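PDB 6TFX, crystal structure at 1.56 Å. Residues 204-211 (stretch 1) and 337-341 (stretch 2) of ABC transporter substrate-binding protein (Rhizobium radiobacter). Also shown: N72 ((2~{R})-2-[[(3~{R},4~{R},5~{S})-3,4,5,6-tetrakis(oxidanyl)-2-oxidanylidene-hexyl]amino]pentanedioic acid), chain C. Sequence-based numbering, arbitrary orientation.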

# COMPACT_ATOMS: atom_id res chain seq x y z
N LEU A 204 3.51 11.98 -14.42
CA LEU A 204 3.31 13.43 -14.35
C LEU A 204 3.28 13.83 -12.89
O LEU A 204 2.22 14.18 -12.36
N ASN A 205 4.45 13.75 -12.23
CA ASN A 205 4.56 14.07 -10.81
C ASN A 205 4.19 15.52 -10.48
O ASN A 205 3.63 15.77 -9.43
N ASN A 206 4.45 16.47 -11.41
CA ASN A 206 4.12 17.88 -11.20
C ASN A 206 2.61 18.06 -11.34
O ASN A 206 2.05 17.82 -12.41
N GLU A 207 1.95 18.44 -10.23
CA GLU A 207 0.48 18.60 -10.17
C GLU A 207 -0.05 19.60 -11.19
O GLU A 207 -1.07 19.33 -11.82
N ALA A 208 0.66 20.73 -11.38
CA ALA A 208 0.21 21.74 -12.36
C ALA A 208 0.22 21.17 -13.79
O ALA A 208 -0.76 21.35 -14.52
N ALA A 209 1.29 20.44 -14.17
CA ALA A 209 1.39 19.82 -15.51
C ALA A 209 0.34 18.72 -15.68
O ALA A 209 -0.28 18.61 -16.75
N ARG A 210 0.11 17.91 -14.62
CA ARG A 210 -0.91 16.85 -14.68
C ARG A 210 -2.31 17.45 -14.89
O ARG A 210 -3.05 16.99 -15.76
N ASP A 211 -2.67 18.48 -14.09
CA ASP A 211 -3.98 19.16 -14.20
C ASP A 211 -4.16 19.77 -15.60
O ASP A 211 -5.22 19.60 -16.20
N SER A 337 9.84 12.39 1.16
CA SER A 337 9.47 12.07 -0.21
C SER A 337 8.96 13.30 -1.00
O SER A 337 8.25 14.15 -0.45
N GLN A 338 9.27 13.32 -2.31
CA GLN A 338 8.80 14.32 -3.26
C GLN A 338 7.45 13.92 -3.91
O GLN A 338 6.96 14.63 -4.79
N LEU A 339 6.83 12.80 -3.45
CA LEU A 339 5.45 12.48 -3.88
C LEU A 339 4.65 13.70 -3.41
O LEU A 339 4.78 14.07 -2.24
N PRO A 340 3.90 14.41 -4.28
CA PRO A 340 3.35 15.71 -3.85
C PRO A 340 2.48 15.71 -2.60
O PRO A 340 2.56 16.68 -1.82
N GLY A 341 1.70 14.65 -2.40
CA GLY A 341 0.84 14.54 -1.21
C GLY A 341 1.64 14.40 0.08
O GLY A 341 1.30 15.03 1.09

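A proline ring set among polar atoms is the oddest feature of this small contact, which buries 193 Å² in all. Pro-340, in the first turn of its helix with a C-gamma exo pucker, points its CA-to-CB bond toward stretch 1 and loses 73 Å² to it. Its CG lies 3.2 Å from Asn-205 O, its CD 3.3 Å from Asn-205 OD1, and its CB 3.3 Å from Glu-207 OE2. Glu-207 also points toward the partner, with chi1 m and chi2 t.

Asn-205 supplies the one hydrogen bond across the stretches. Its CB points sideways, but chi1 t (-156°) and chi2 55° bring the amide nearer: ND2 donates to Gln-338 O at 3.2 Å, with an N-H...acceptor angle of 159°. Gln-338 thus contributes its backbone, while its side chain (chi1 m, chi2 t) leads away.

Arg-210 (chi1 t, chi2 t, chi3 m) points toward stretch 2, yet its NH2 stays 4.2 Å from Pro-340 CG, which lies at the guanidinium edge. Within its own stretch, NE and NH2 donate to Leu-204 O at 2.8 and 3.1 Å, bracing the loop that carries Asn-205.

Leu-339 (chi1 t, chi2 p) points its CA-to-CB bond away from stretch 1, but the end of its side chain comes nearer, with its CD1 4.4 Å from Asn-205 OD1; its CD2 lies 3.9 Å from N72 CAK, so the residue touches both stretch 1 and the ligand.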

# COMPACT_ATOMS: atom_id res chain seq x y z
CB LEU A 204 2.02 13.87 -15.08
CG LEU A 204 2.05 13.74 -16.61
CD1 LEU A 204 0.66 13.72 -17.19
CD2 LEU A 204 2.86 14.90 -17.25
CB ASN A 205 5.95 13.75 -10.26
CG ASN A 205 5.92 13.51 -8.75
OD1 ASN A 205 5.17 12.66 -8.25
ND2 ASN A 205 6.75 14.25 -8.00
CB ASN A 206 4.88 18.75 -12.19
CG ASN A 206 4.60 20.22 -11.97
OD1 ASN A 206 3.66 20.78 -12.54
ND2 ASN A 206 5.40 20.86 -11.13
CB GLU A 207 0.01 18.97 -8.76
CG GLU A 207 0.14 17.82 -7.76
CD GLU A 207 -0.34 18.08 -6.34
OE1 GLU A 207 -0.51 19.26 -5.95
OE2 GLU A 207 -0.54 17.09 -5.61
CB ALA A 208 1.07 22.99 -12.27
CB ALA A 209 2.79 19.25 -15.72
CB ARG A 210 -0.86 15.99 -13.40
CG ARG A 210 -1.61 14.65 -13.52
CD ARG A 210 -1.63 13.87 -12.19
NE ARG A 210 -0.39 14.06 -11.44
CZ ARG A 210 -0.30 14.38 -10.16
NH1 ARG A 210 -1.39 14.43 -9.39
NH2 ARG A 210 0.89 14.58 -9.61
CB ASP A 211 -4.12 20.25 -13.10
CG ASP A 211 -4.43 19.73 -11.69
OD1 ASP A 211 -4.87 18.56 -11.56
OD2 ASP A 211 -4.26 20.51 -10.72
CB SER A 337 8.36 11.02 -0.22
OG SER A 337 7.86 10.86 -1.54
CB GLN A 338 9.85 14.68 -4.32
CG GLN A 338 10.93 15.58 -3.74
CD GLN A 338 11.97 15.92 -4.76
OE1 GLN A 338 12.57 15.05 -5.37
NE2 GLN A 338 12.19 17.22 -4.97
CB LEU A 339 4.95 11.20 -3.18
CG LEU A 339 3.52 10.78 -3.51
CD1 LEU A 339 3.39 10.34 -4.96
CD2 LEU A 339 3.08 9.64 -2.58
CB PRO A 340 2.58 16.22 -5.07
CG PRO A 340 3.27 15.55 -6.23
CD PRO A 340 3.69 14.19 -5.73
OAB N72 C . -0.95 13.10 1.70
CAF N72 C . -0.50 11.79 2.08
CAG N72 C . 0.17 10.92 0.96
OAC N72 C . -0.06 11.40 -0.32
CAH N72 C . 0.01 9.42 1.25
OAM N72 C . -0.90 8.96 2.17
CAI N72 C . -0.23 8.22 0.37
OAD N72 C . -0.99 8.57 -0.77
CAJ N72 C . 1.02 7.40 0.16
OAE N72 C . 1.93 7.48 1.04
CAK N72 C . 1.20 6.55 -1.12
N N72 C . 1.16 5.14 -0.82
CA N72 C . 2.28 4.29 -1.01
C N72 C . 3.62 4.92 -1.24
O N72 C . 4.58 5.27 -0.44
CB N72 C . 2.23 3.15 0.01
CG N72 C . 3.53 2.43 0.40
CD N72 C . 3.31 0.98 0.83
OE1 N72 C . 2.35 0.28 0.37
OE2 N72 C . 4.12 0.48 1.65
OXT N72 C . 3.67 5.00 -2.48